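Local coordinates for cysteine protease-like VirA (Shigella flexneri, PDB 3EB8), which acts as a secreted virulence effector required for entry into epithelial cells and later spreading within and between them, although its assigned protease activity is disputed, at residues Phe160-Ile165 with Ile278-Ala283; Ile229-Ser234 with Tyr325-Gly330; Ile200-Phe205 with Thr214-Phe219; Asp21-Ser26 with Ser80-Lys85; Ile272-His277 with Ser304-Ser309. All coordinates share one frame; numbering follows the deposited sequence.

Interaction 1 (Phe160-Ile165 with Ile278-Ala283); sequences FNNIEI and IIKINA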
# COMPACT_ATOMS: atom_id res chain seq x y z
N PHE A 160 7.76 1.55 9.74
CA PHE A 160 7.76 2.98 9.98
C PHE A 160 9.03 3.56 9.39
O PHE A 160 10.13 3.13 9.73
CB PHE A 160 7.66 3.32 11.46
CG PHE A 160 7.73 4.79 11.73
CD1 PHE A 160 6.59 5.54 11.82
CD2 PHE A 160 8.94 5.42 11.87
CE1 PHE A 160 6.66 6.90 12.05
CE2 PHE A 160 9.01 6.77 12.10
CZ PHE A 160 7.87 7.51 12.19
N ASN A 161 8.88 4.53 8.49
CA ASN A 161 10.03 5.13 7.82
C ASN A 161 11.06 4.12 7.32
O ASN A 161 12.24 4.23 7.61
CB ASN A 161 10.69 6.19 8.72
CG ASN A 161 10.31 7.61 8.31
OD1 ASN A 161 10.80 8.11 7.29
ND2 ASN A 161 9.43 8.25 9.08
N ASN A 162 10.59 3.13 6.57
CA ASN A 162 11.48 2.15 5.96
C ASN A 162 12.16 1.23 6.96
O ASN A 162 13.19 0.63 6.66
CB ASN A 162 12.53 2.85 5.10
CG ASN A 162 12.00 3.21 3.74
OD1 ASN A 162 11.45 2.36 3.03
ND2 ASN A 162 12.17 4.47 3.35
N ILE A 163 11.57 1.11 8.14
CA ILE A 163 12.10 0.22 9.16
C ILE A 163 11.07 -0.86 9.43
O ILE A 163 9.96 -0.56 9.88
CB ILE A 163 12.35 0.99 10.46
CG1 ILE A 163 13.36 2.11 10.23
CG2 ILE A 163 12.80 0.04 11.56
CD1 ILE A 163 13.34 3.18 11.33
N GLU A 164 11.42 -2.11 9.16
CA GLU A 164 10.49 -3.19 9.49
C GLU A 164 10.25 -3.27 10.99
O GLU A 164 11.18 -3.43 11.78
CB GLU A 164 10.94 -4.54 8.93
CG GLU A 164 10.02 -5.68 9.36
CD GLU A 164 10.06 -6.90 8.45
OE1 GLU A 164 9.10 -7.70 8.49
OE2 GLU A 164 11.05 -7.07 7.70
N ILE A 165 9.00 -3.11 11.38
CA ILE A 165 8.60 -3.36 12.75
C ILE A 165 8.32 -4.86 12.89
O ILE A 165 7.43 -5.41 12.24
CB ILE A 165 7.35 -2.56 13.13
CG1 ILE A 165 7.60 -1.07 12.93
CG2 ILE A 165 6.94 -2.86 14.57
CD1 ILE A 165 6.49 -0.18 13.43
N ILE A 278 0.62 -4.92 3.33
CA ILE A 278 1.89 -4.22 3.40
C ILE A 278 1.62 -2.78 3.81
O ILE A 278 1.04 -1.99 3.05
CB ILE A 278 2.72 -4.28 2.09
CG1 ILE A 278 3.47 -5.62 1.96
CG2 ILE A 278 3.81 -3.22 2.11
CD1 ILE A 278 2.61 -6.82 1.83
N ILE A 279 2.07 -2.44 5.01
CA ILE A 279 1.76 -1.16 5.62
C ILE A 279 3.01 -0.32 5.84
O ILE A 279 3.91 -0.71 6.57
CB ILE A 279 1.03 -1.39 6.96
CG1 ILE A 279 -0.34 -2.02 6.68
CG2 ILE A 279 0.89 -0.08 7.74
CD1 ILE A 279 -0.96 -2.72 7.87
N LYS A 280 3.06 0.82 5.18
CA LYS A 280 4.17 1.76 5.39
C LYS A 280 3.65 3.02 6.06
O LYS A 280 2.67 3.61 5.60
CB LYS A 280 4.87 2.09 4.07
CG LYS A 280 5.62 0.90 3.48
CD LYS A 280 7.00 1.32 2.97
CE LYS A 280 7.93 0.11 2.85
NZ LYS A 280 9.37 0.46 2.61
N ILE A 281 4.29 3.41 7.16
CA ILE A 281 3.88 4.57 7.93
C ILE A 281 5.07 5.48 8.08
O ILE A 281 6.17 5.02 8.40
CB ILE A 281 3.36 4.19 9.35
CG1 ILE A 281 2.15 3.26 9.25
CG2 ILE A 281 2.97 5.43 10.14
CD1 ILE A 281 1.80 2.52 10.50
N ASN A 282 4.85 6.78 7.83
CA ASN A 282 5.85 7.81 8.00
C ASN A 282 5.28 9.00 8.77
O ASN A 282 4.09 9.29 8.69
CB ASN A 282 6.37 8.27 6.64
CG ASN A 282 7.15 7.18 5.93
OD1 ASN A 282 8.27 6.87 6.31
ND2 ASN A 282 6.55 6.58 4.90
N ALA A 283 6.13 9.68 9.53
CA ALA A 283 5.71 10.86 10.26
C ALA A 283 5.70 11.99 9.25
O ALA A 283 6.43 11.93 8.28
CB ALA A 283 6.67 11.14 11.39
O HOH W 1 7.77 3.31 6.41
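The carbonyl oxygen of Ile281 is the hub of this contact. Asn161 N donates to it at 2.8 Å, nearly straight (158° at the hydrogen) and almost along the C=O axis, while Phe160 CA brings a C-H to the same Ile281 O at 3.0 Å. A water adds a further grip, donating to Ile281 O and accepting from Asn162 N at 2.8 Å. On the face shared with Ile281, the Phe160 ring lies across the strand: CG is anti to the backbone N (chi1 177°), so Phe160 CD1 reaches Ile281 CG2 at 4.0 Å and Phe160 CZ reaches Ala283 CB at 3.9 Å. Lys280 NZ, on a chain bent at chi2, makes a weak hydrogen bond of 2.8 Å to Asn162 OD1, bridging to the turn. What presents these donors is a type I' beta turn from Phe160 to Ile163, closed by paired backbone bonds between its end residues. The turn connects strands 157-160 and 163-164 into a tight beta hairpin, whose first strand runs parallel to 274-283. Tyr159 takes a cation-pi contact from Lys280, Ile163 packs on helix 210-221, and Phe160 and Ile281 both touch Tyr300 of strand 300-312.

Interaction 2 (Ile229-Ser234 with Tyr325-Gly330); sequences ISALTS and YLVHAG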
# COMPACT_ATOMS: atom_id res chain seq x y z
N ILE A 229 -0.99 4.89 17.00
CA ILE A 229 -1.79 3.69 17.21
C ILE A 229 -2.97 3.70 16.24
O ILE A 229 -3.31 2.69 15.63
CB ILE A 229 -2.32 3.61 18.65
CG1 ILE A 229 -1.15 3.58 19.64
CG2 ILE A 229 -3.24 2.40 18.82
CD1 ILE A 229 -0.09 2.52 19.31
N SER A 230 -3.56 4.88 16.09
CA SER A 230 -4.70 5.08 15.22
C SER A 230 -4.30 4.81 13.78
O SER A 230 -5.05 4.16 13.05
CB SER A 230 -5.24 6.52 15.37
OG SER A 230 -5.83 6.72 16.65
N ALA A 231 -3.12 5.28 13.38
CA ALA A 231 -2.63 5.10 12.02
C ALA A 231 -2.35 3.62 11.70
O ALA A 231 -2.76 3.10 10.66
CB ALA A 231 -1.39 5.91 11.79
N LEU A 232 -1.63 2.96 12.61
CA LEU A 232 -1.33 1.54 12.49
C LEU A 232 -2.60 0.67 12.42
O LEU A 232 -2.74 -0.18 11.52
CB LEU A 232 -0.47 1.10 13.67
CG LEU A 232 -0.18 -0.40 13.83
CD1 LEU A 232 0.55 -0.97 12.60
CD2 LEU A 232 0.63 -0.64 15.10
N THR A 233 -3.52 0.87 13.36
CA THR A 233 -4.71 0.02 13.43
C THR A 233 -5.66 0.30 12.28
O THR A 233 -6.20 -0.62 11.68
CB THR A 233 -5.45 0.12 14.79
OG1 THR A 233 -5.89 1.46 15.04
CG2 THR A 233 -4.53 -0.32 15.93
N SER A 234 -5.84 1.56 11.94
CA SER A 234 -6.75 1.90 10.86
C SER A 234 -6.38 1.21 9.56
O SER A 234 -7.25 0.95 8.72
CB SER A 234 -6.78 3.41 10.65
OG SER A 234 -5.61 3.86 10.00
N TYR A 325 -3.31 7.71 3.05
CA TYR A 325 -3.97 8.80 3.75
C TYR A 325 -3.10 9.36 4.87
O TYR A 325 -2.09 8.76 5.29
CB TYR A 325 -5.28 8.31 4.35
CG TYR A 325 -5.12 7.06 5.16
CD1 TYR A 325 -4.92 7.11 6.52
CD2 TYR A 325 -5.18 5.82 4.55
CE1 TYR A 325 -4.79 5.94 7.25
CE2 TYR A 325 -5.04 4.66 5.27
CZ TYR A 325 -4.85 4.71 6.61
OH TYR A 325 -4.73 3.53 7.31
N LEU A 326 -3.52 10.52 5.38
CA LEU A 326 -2.89 11.20 6.50
C LEU A 326 -3.71 10.98 7.77
O LEU A 326 -4.93 11.09 7.77
CB LEU A 326 -2.88 12.69 6.21
CG LEU A 326 -1.59 13.48 6.33
CD1 LEU A 326 -0.56 12.93 5.35
CD2 LEU A 326 -1.91 14.93 6.02
N VAL A 327 -3.03 10.68 8.87
CA VAL A 327 -3.67 10.66 10.18
C VAL A 327 -3.14 11.82 11.02
O VAL A 327 -1.95 11.86 11.35
CB VAL A 327 -3.40 9.36 10.93
CG1 VAL A 327 -4.16 9.38 12.26
CG2 VAL A 327 -3.78 8.15 10.08
N HIS A 328 -4.03 12.75 11.36
CA HIS A 328 -3.66 13.97 12.09
C HIS A 328 -3.23 13.69 13.54
O HIS A 328 -3.60 12.68 14.15
CB HIS A 328 -4.80 15.01 12.02
CG HIS A 328 -5.91 14.78 13.01
ND1 HIS A 328 -7.12 14.23 12.65
CD2 HIS A 328 -5.98 15.01 14.34
CE1 HIS A 328 -7.89 14.13 13.72
NE2 HIS A 328 -7.22 14.60 14.76
N ALA A 329 -2.45 14.60 14.10
CA ALA A 329 -1.83 14.44 15.43
C ALA A 329 -2.74 14.09 16.61
O ALA A 329 -2.35 13.35 17.52
CB ALA A 329 -1.03 15.68 15.76
N GLY A 330 -3.94 14.64 16.64
CA GLY A 330 -4.78 14.34 17.79
C GLY A 330 -5.75 13.16 17.66
O GLY A 330 -6.69 13.06 18.46
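Val327 overlaps the methyl group of Ala231, bringing its CG2 branch to 3.7 Å from Ala231 CB. Both branches of the valine face the helix: CG1, anti to the backbone N, lies more loosely towards Ser230, with Val327 CG1 4.4 Å from Ser230 CB. Val327 CG2 also lies in the plane of the Tyr325 ring, at its edge. Tyr325 projects past it with its CG tucked between the backbone N and C (chi1 51°), and the phenol oxygen reaches the last turn of the helix. There Tyr325 OH and Ser234 OG lie 2.8 Å apart in a hydrogen bond that either hydroxyl could donate, with the serine oxygen near the ring plane at its edge. Ser234 OG also sits 3.0 Å from Ala231 O, a possible second acceptor for its single proton. All five touching residues are buried, and the two buried hydroxyls are partners for each other. The short segments approach to 9.0 Å between axes, their directions 144° apart, a helix laid obliquely on a sheet. Helix 226-234 is sandwiched: helix 167-176 meets Ile229, Leu232 and Thr233, Tyr300 and Val302 of strand 300-312 touch Ala231, and Leu338 of helix 335-341 touches Ser230 and Ser234.

Interaction 3 (Ile200-Phe205 with Thr214-Phe219); sequences IINSNF and TEKLLF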
# COMPACT_ATOMS: atom_id res chain seq x y z
N ILE A 200 7.57 -4.43 26.30
CA ILE A 200 7.51 -5.04 24.98
C ILE A 200 8.73 -4.73 24.10
O ILE A 200 9.37 -5.64 23.56
CB ILE A 200 6.30 -4.50 24.22
CG1 ILE A 200 5.04 -4.63 25.05
CG2 ILE A 200 6.14 -5.22 22.92
CD1 ILE A 200 3.83 -4.01 24.38
N ILE A 201 9.01 -3.44 23.96
CA ILE A 201 10.08 -2.97 23.09
C ILE A 201 11.37 -3.68 23.44
O ILE A 201 12.04 -4.23 22.57
CB ILE A 201 10.22 -1.43 23.17
CG1 ILE A 201 9.24 -0.79 22.19
CG2 ILE A 201 11.65 -0.98 22.84
CD1 ILE A 201 8.85 0.62 22.55
N ASN A 202 11.70 -3.69 24.73
CA ASN A 202 12.90 -4.36 25.20
C ASN A 202 12.87 -5.88 25.06
O ASN A 202 13.90 -6.49 24.81
CB ASN A 202 13.26 -3.93 26.63
CG ASN A 202 14.14 -2.69 26.65
OD1 ASN A 202 15.16 -2.64 25.96
ND2 ASN A 202 13.75 -1.69 27.43
N SER A 203 11.68 -6.47 25.18
CA SER A 203 11.52 -7.90 24.92
C SER A 203 11.86 -8.25 23.48
O SER A 203 12.37 -9.33 23.20
CB SER A 203 10.08 -8.36 25.22
OG SER A 203 9.85 -8.58 26.60
N ASN A 204 11.58 -7.33 22.56
CA ASN A 204 11.70 -7.61 21.12
C ASN A 204 12.93 -7.03 20.46
O ASN A 204 13.13 -7.21 19.26
CB ASN A 204 10.45 -7.14 20.36
CG ASN A 204 9.29 -8.09 20.50
OD1 ASN A 204 9.29 -9.17 19.92
ND2 ASN A 204 8.30 -7.69 21.30
N PHE A 205 13.73 -6.31 21.24
CA PHE A 205 14.98 -5.75 20.74
C PHE A 205 16.13 -6.01 21.73
O PHE A 205 16.48 -5.15 22.53
CB PHE A 205 14.83 -4.24 20.49
CG PHE A 205 14.07 -3.90 19.24
CD1 PHE A 205 12.96 -3.07 19.29
CD2 PHE A 205 14.46 -4.40 18.01
CE1 PHE A 205 12.25 -2.74 18.13
CE2 PHE A 205 13.76 -4.08 16.85
CZ PHE A 205 12.65 -3.25 16.92
N THR A 214 18.68 3.14 18.68
CA THR A 214 17.87 4.18 18.05
C THR A 214 16.45 3.68 17.75
O THR A 214 15.47 4.37 18.03
CB THR A 214 18.54 4.79 16.78
OG1 THR A 214 18.33 3.93 15.66
CG2 THR A 214 20.01 4.96 16.99
N GLU A 215 16.33 2.49 17.19
CA GLU A 215 15.00 1.93 16.96
C GLU A 215 14.19 1.80 18.26
O GLU A 215 12.99 2.07 18.28
CB GLU A 215 15.09 0.57 16.27
CG GLU A 215 15.71 0.57 14.89
CD GLU A 215 15.68 -0.81 14.24
OE1 GLU A 215 14.59 -1.39 14.08
OE2 GLU A 215 16.76 -1.34 13.89
N LYS A 216 14.83 1.36 19.34
CA LYS A 216 14.11 1.15 20.59
C LYS A 216 13.49 2.47 21.02
O LYS A 216 12.34 2.52 21.46
CB LYS A 216 15.05 0.64 21.68
CG LYS A 216 15.59 -0.75 21.45
CD LYS A 216 16.06 -1.38 22.76
CE LYS A 216 16.76 -0.35 23.64
NZ LYS A 216 17.11 -0.90 24.99
N LEU A 217 14.28 3.53 20.86
CA LEU A 217 13.91 4.87 21.29
C LEU A 217 12.77 5.36 20.42
O LEU A 217 11.77 5.87 20.92
CB LEU A 217 15.09 5.80 21.10
CG LEU A 217 15.35 6.78 22.22
CD1 LEU A 217 15.93 6.02 23.42
CD2 LEU A 217 16.29 7.86 21.72
N LEU A 218 12.95 5.19 19.12
CA LEU A 218 11.97 5.60 18.14
C LEU A 218 10.62 4.96 18.43
O LEU A 218 9.60 5.65 18.55
CB LEU A 218 12.46 5.19 16.75
CG LEU A 218 11.58 5.54 15.55
CD1 LEU A 218 11.23 7.01 15.61
CD2 LEU A 218 12.31 5.20 14.25
N PHE A 219 10.60 3.64 18.55
CA PHE A 219 9.34 2.94 18.77
C PHE A 219 8.78 3.17 20.16
O PHE A 219 7.60 2.99 20.37
CB PHE A 219 9.45 1.45 18.46
CG PHE A 219 9.80 1.17 17.03
CD1 PHE A 219 10.87 0.34 16.72
CD2 PHE A 219 9.11 1.78 16.00
CE1 PHE A 219 11.21 0.11 15.39
CE2 PHE A 219 9.44 1.55 14.67
CZ PHE A 219 10.50 0.71 14.37
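The side chains of Lys216 and Phe205 lie alongside each other, pointing opposite ways, and that alignment organises the contact within a helical hairpin: two consecutive helices, 194-204 and 210-221, whose short segments run nearly antiparallel at 154°. The methylenes of the lysine do the touching: Lys216 CG rests 3.7 Å from Phe205 CB. Its chain then bends at chi3 (-39°) and delivers NZ to Asn202, which it crosses at about a right angle. Lys216 NZ donates to Asn202 OD1 at 2.8 Å, in the carbonyl plane and on a lone pair. Phe205, with CG anti to the carbonyl carbon, points towards the second helix. Its side chain crosses that of Phe219 at about a right angle, yet the two ring planes are nearly parallel, Phe205 CE1 meeting Phe219 CD1 at 3.7 Å. Beyond it, the Glu215 carboxylate stands 66° from the plane of the Phe205 ring, its OE1 3.9 Å from Phe205 CZ. Ile201 adds two contacts: CG2 lies 3.9 Å from Lys216 CB, and CD1 extends to the Phe219 carbonyl oxygen at 3.5 Å. Both helices belong to the region assigned to tubulin binding. Chemically, one lysine does two jobs: its aliphatic part lines the hydrophobic contact beside Phe205, and its ammonium is met by a neutral amide oxygen, which probably steadies the charge by its dipole without cancelling it.

Interaction 4 (Asp21-Ser26 with Ser80-Lys85); sequences DSFSPS and SSLPPK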
# COMPACT_ATOMS: atom_id res chain seq x y z
N ASP A 21 13.12 6.12 -9.01
CA ASP A 21 12.61 6.36 -7.67
C ASP A 21 12.34 7.86 -7.50
O ASP A 21 11.33 8.26 -6.93
CB ASP A 21 13.58 5.85 -6.60
CG ASP A 21 13.67 4.32 -6.55
OD1 ASP A 21 13.06 3.62 -7.41
OD2 ASP A 21 14.37 3.83 -5.63
N SER A 22 13.25 8.66 -8.03
CA SER A 22 13.09 10.11 -8.17
C SER A 22 11.74 10.54 -8.77
O SER A 22 11.34 11.69 -8.63
CB SER A 22 14.22 10.65 -9.05
OG SER A 22 15.44 10.69 -8.33
N PHE A 23 11.07 9.61 -9.44
CA PHE A 23 9.81 9.94 -10.10
C PHE A 23 8.68 10.02 -9.08
O PHE A 23 8.51 9.13 -8.25
CB PHE A 23 9.49 8.94 -11.21
CG PHE A 23 10.22 9.21 -12.50
CD1 PHE A 23 11.47 8.65 -12.72
CD2 PHE A 23 9.67 10.04 -13.46
CE1 PHE A 23 12.16 8.92 -13.90
CE2 PHE A 23 10.35 10.32 -14.65
CZ PHE A 23 11.60 9.75 -14.87
N SER A 24 7.92 11.11 -9.15
CA SER A 24 6.80 11.33 -8.25
C SER A 24 5.56 11.68 -9.04
O SER A 24 5.67 12.27 -10.12
CB SER A 24 7.13 12.46 -7.27
OG SER A 24 8.44 12.31 -6.75
N PRO A 25 4.38 11.33 -8.51
CA PRO A 25 3.12 11.68 -9.17
C PRO A 25 3.04 13.19 -9.35
O PRO A 25 3.49 13.94 -8.49
CB PRO A 25 2.06 11.24 -8.15
CG PRO A 25 2.73 10.26 -7.29
CD PRO A 25 4.17 10.64 -7.23
N SER A 26 2.48 13.62 -10.47
CA SER A 26 2.32 15.05 -10.70
C SER A 26 0.91 15.50 -10.30
O SER A 26 -0.06 15.22 -11.00
CB SER A 26 2.63 15.38 -12.15
OG SER A 26 3.99 15.10 -12.42
N SER A 80 6.97 -0.88 -15.22
CA SER A 80 7.53 -1.87 -14.31
C SER A 80 8.72 -1.31 -13.54
O SER A 80 9.07 -1.82 -12.48
CB SER A 80 7.91 -3.16 -15.05
OG SER A 80 9.01 -2.95 -15.91
N SER A 81 9.31 -0.23 -14.03
CA SER A 81 10.47 0.33 -13.35
C SER A 81 10.14 1.54 -12.46
O SER A 81 11.03 2.06 -11.77
CB SER A 81 11.55 0.69 -14.37
OG SER A 81 11.15 1.82 -15.13
N LEU A 82 8.89 2.00 -12.49
CA LEU A 82 8.47 3.09 -11.60
C LEU A 82 8.47 2.64 -10.13
O LEU A 82 8.32 1.47 -9.82
CB LEU A 82 7.08 3.62 -11.99
CG LEU A 82 6.94 4.36 -13.33
CD1 LEU A 82 5.50 4.71 -13.59
CD2 LEU A 82 7.80 5.61 -13.36
N PRO A 83 8.63 3.58 -9.20
CA PRO A 83 8.58 3.18 -7.79
C PRO A 83 7.14 2.83 -7.35
O PRO A 83 6.19 3.21 -8.03
CB PRO A 83 9.07 4.43 -7.04
CG PRO A 83 9.44 5.43 -8.09
CD PRO A 83 8.78 5.03 -9.38
N PRO A 84 7.00 2.14 -6.22
CA PRO A 84 5.69 1.79 -5.66
C PRO A 84 4.96 3.05 -5.18
O PRO A 84 4.85 3.29 -3.98
CB PRO A 84 6.06 0.94 -4.44
CG PRO A 84 7.42 1.47 -4.03
CD PRO A 84 8.10 1.65 -5.36
N LYS A 85 4.46 3.84 -6.13
CA LYS A 85 3.69 5.04 -5.80
C LYS A 85 2.38 5.01 -6.56
O LYS A 85 2.21 4.22 -7.49
CB LYS A 85 4.47 6.31 -6.15
CG LYS A 85 5.80 6.40 -5.44
CD LYS A 85 6.54 7.66 -5.77
CE LYS A 85 7.84 7.72 -5.00
NZ LYS A 85 8.74 8.80 -5.49
O HOH W 2 7.13 10.73 -4.23
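An inverse gamma turn centred on Pro84 brings Lys85 back towards the segment that joins helix 12-21 to strand 24-25, an edge strand of a five-stranded antiparallel sheet. The turn is closed by a 2.6 Å backbone bond from Lys85 N to Pro83 O. From there the lysine chain runs out fully extended beyond CG, and its tip reaches two backbone oxygens. Lys85 NZ donates to Asp21 O at 3.0 Å, approaching nearly along the C=O axis (171°). The same NZ donates to Phe23 O at 2.8 Å, but from above that carbonyl's plane. A water accepts from Lys85 NZ at 2.8 Å and makes a weak bond to Ser24 OG. Along its length the lysine passes Pro25 at about a right angle, Lys85 CD lying 4.1 Å from Pro25 CD. Two residues upstream, Pro83 meets the incoming backbone, Pro83 CG coming to 3.3 Å from Asp21 CA. Leu82 CD2 meets Phe23 CB at 4.3 Å, while the Phe23 ring turns away to pack on Ile46 and Leu48 of strand 44-51. Pro25 and Leu82 also both touch Phe87 of strand 86-87. In chemical terms the cation is held by two peptide oxygens and a water, none of them charged. Such a setting would probably keep the amine protonated: two bonds tie the ammonium to the backbone at Asp21 and Phe23, and the third goes to a water.

Interaction 5 (Ile272-His277 with Ser304-Ser309); sequences INNCGH and SSILPS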
# COMPACT_ATOMS: atom_id res chain seq x y z
N ILE A 272 -5.53 -19.68 -2.29
CA ILE A 272 -5.71 -18.84 -1.11
C ILE A 272 -6.32 -17.52 -1.53
O ILE A 272 -6.06 -17.04 -2.62
CB ILE A 272 -4.37 -18.55 -0.39
CG1 ILE A 272 -3.49 -17.64 -1.25
CG2 ILE A 272 -3.63 -19.85 -0.06
CD1 ILE A 272 -2.29 -17.10 -0.50
N ASN A 273 -7.14 -16.94 -0.66
CA ASN A 273 -7.81 -15.68 -0.98
C ASN A 273 -6.89 -14.46 -1.01
O ASN A 273 -6.94 -13.65 -1.94
CB ASN A 273 -8.93 -15.41 0.01
CG ASN A 273 -9.51 -14.02 -0.14
OD1 ASN A 273 -9.10 -13.08 0.55
ND2 ASN A 273 -10.45 -13.87 -1.07
N ASN A 274 -6.07 -14.32 0.04
CA ASN A 274 -5.28 -13.11 0.28
C ASN A 274 -3.93 -13.40 0.92
O ASN A 274 -3.79 -14.39 1.64
CB ASN A 274 -6.07 -12.13 1.16
CG ASN A 274 -5.18 -11.16 1.92
OD1 ASN A 274 -4.98 -11.31 3.12
ND2 ASN A 274 -4.63 -10.16 1.22
N CYS A 275 -2.94 -12.54 0.66
CA CYS A 275 -1.59 -12.70 1.22
C CYS A 275 -1.23 -11.65 2.30
O CYS A 275 -0.07 -11.52 2.66
CB CYS A 275 -0.52 -12.71 0.11
SG CYS A 275 -1.08 -13.40 -1.49
N GLY A 276 -2.22 -10.92 2.81
CA GLY A 276 -2.01 -9.98 3.91
C GLY A 276 -1.71 -8.54 3.52
O GLY A 276 -1.79 -8.19 2.34
N HIS A 277 -1.35 -7.72 4.51
CA HIS A 277 -1.14 -6.27 4.32
C HIS A 277 0.32 -5.86 4.22
O HIS A 277 1.17 -6.36 4.96
CB HIS A 277 -1.75 -5.49 5.49
CG HIS A 277 -3.24 -5.52 5.54
ND1 HIS A 277 -4.02 -4.45 5.14
CD2 HIS A 277 -4.11 -6.47 5.96
CE1 HIS A 277 -5.30 -4.75 5.30
NE2 HIS A 277 -5.38 -5.97 5.80
N SER A 304 -1.47 1.65 3.05
CA SER A 304 -1.94 0.31 3.40
C SER A 304 -2.33 -0.46 2.15
O SER A 304 -3.35 -0.17 1.52
CB SER A 304 -3.14 0.41 4.35
OG SER A 304 -3.53 -0.87 4.84
N SER A 305 -1.53 -1.45 1.78
CA SER A 305 -1.84 -2.24 0.60
C SER A 305 -2.36 -3.60 0.96
O SER A 305 -1.76 -4.31 1.77
CB SER A 305 -0.61 -2.37 -0.28
OG SER A 305 -0.21 -1.08 -0.70
N ILE A 306 -3.47 -3.98 0.37
CA ILE A 306 -3.95 -5.34 0.52
C ILE A 306 -3.55 -6.12 -0.75
O ILE A 306 -3.41 -5.53 -1.82
CB ILE A 306 -5.46 -5.37 0.83
CG1 ILE A 306 -5.85 -6.71 1.44
CG2 ILE A 306 -6.29 -5.07 -0.42
CD1 ILE A 306 -7.24 -6.73 2.07
N LEU A 307 -3.33 -7.42 -0.63
CA LEU A 307 -2.80 -8.20 -1.75
C LEU A 307 -3.64 -9.43 -2.08
O LEU A 307 -3.13 -10.55 -2.03
CB LEU A 307 -1.36 -8.67 -1.48
CG LEU A 307 -0.24 -7.68 -1.11
CD1 LEU A 307 1.04 -8.41 -0.70
CD2 LEU A 307 0.06 -6.71 -2.23
N PRO A 308 -4.93 -9.24 -2.40
CA PRO A 308 -5.75 -10.41 -2.72
C PRO A 308 -5.18 -11.15 -3.92
O PRO A 308 -4.63 -10.52 -4.81
CB PRO A 308 -7.11 -9.79 -3.11
CG PRO A 308 -6.77 -8.37 -3.47
CD PRO A 308 -5.72 -8.00 -2.49
N SER A 309 -5.32 -12.46 -3.93
CA SER A 309 -4.85 -13.25 -5.07
C SER A 309 -5.75 -12.99 -6.29
O SER A 309 -6.94 -12.70 -6.13
CB SER A 309 -4.87 -14.73 -4.73
OG SER A 309 -6.21 -15.16 -4.65
O HOH W 3 -8.99 -13.38 -3.91
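The His277 imidazole has Ile306 CG1 over one face, and Ser304 OG at its edge, 3.6 Å from His277 ND1; that hydroxyl is hydrogen-bonded to Ala235 O. It belongs to an antiparallel strand pair of the large mixed sheet, 274-277 against 304-309, whose directions are almost exactly opposed. The Phe236 ring meets the same imidazole with the planes about 50° apart. The Asn274 amide, its CG anti to the backbone N, is the second flat group: ND2 comes within 3.5 Å of Leu307 C and 3.7 Å of Ile306 CG1, so its nitrogen lies close to the partner backbone. On its other branch, Asn274 OD1 takes a weak bond from Gly276 N at 2.8 Å. Asn274 and Pro308 form a non-hydrogen-bonded pair, but the ladder then loosens: Cys275 N reaches Leu307 O at 3.4 Å, and Leu307 N reaches Gly276 O at 3.4 Å, both weak bonds. Cys275 and Gly276 thus both face Leu307, and Gly276 holds backbone angles at which a CB would strike the preceding carbonyl oxygen. The outer flank of strand 274-283 is engaged by the backbone of Ser155 and Lys157, while strand 315-327 pairs with the other edge of 300-312. At the other end, Ser309 clamps the loop twice: Ser309 N donates to Asn273 O at 2.8 Å and 165°, and Ser309 OG to Ile272 O at 2.8 Å, in the carbonyl plane.

From the N terminus, interaction 4 opens and closes first, joining the edge of the five-stranded sheet to the chain after helix 72-81 before any other contact begins. Interaction 1 opens at 160-165, and interaction 3, a short helix-to-helix closure, is completed within its span. Interaction 2 opens at 229-234 and interaction 5 at 272-277, both before interaction 1 closes at 278-283, so interaction 1 crosses both. Interaction 5 closes at 304-309, inside the span that interaction 2 completes at 325-330. Interactions 1 and 5 share strand 274-283, interaction 2 reaches the same sheet, and Ile163 and Ile165 link interaction 1 to helix 210-221 of interaction 3.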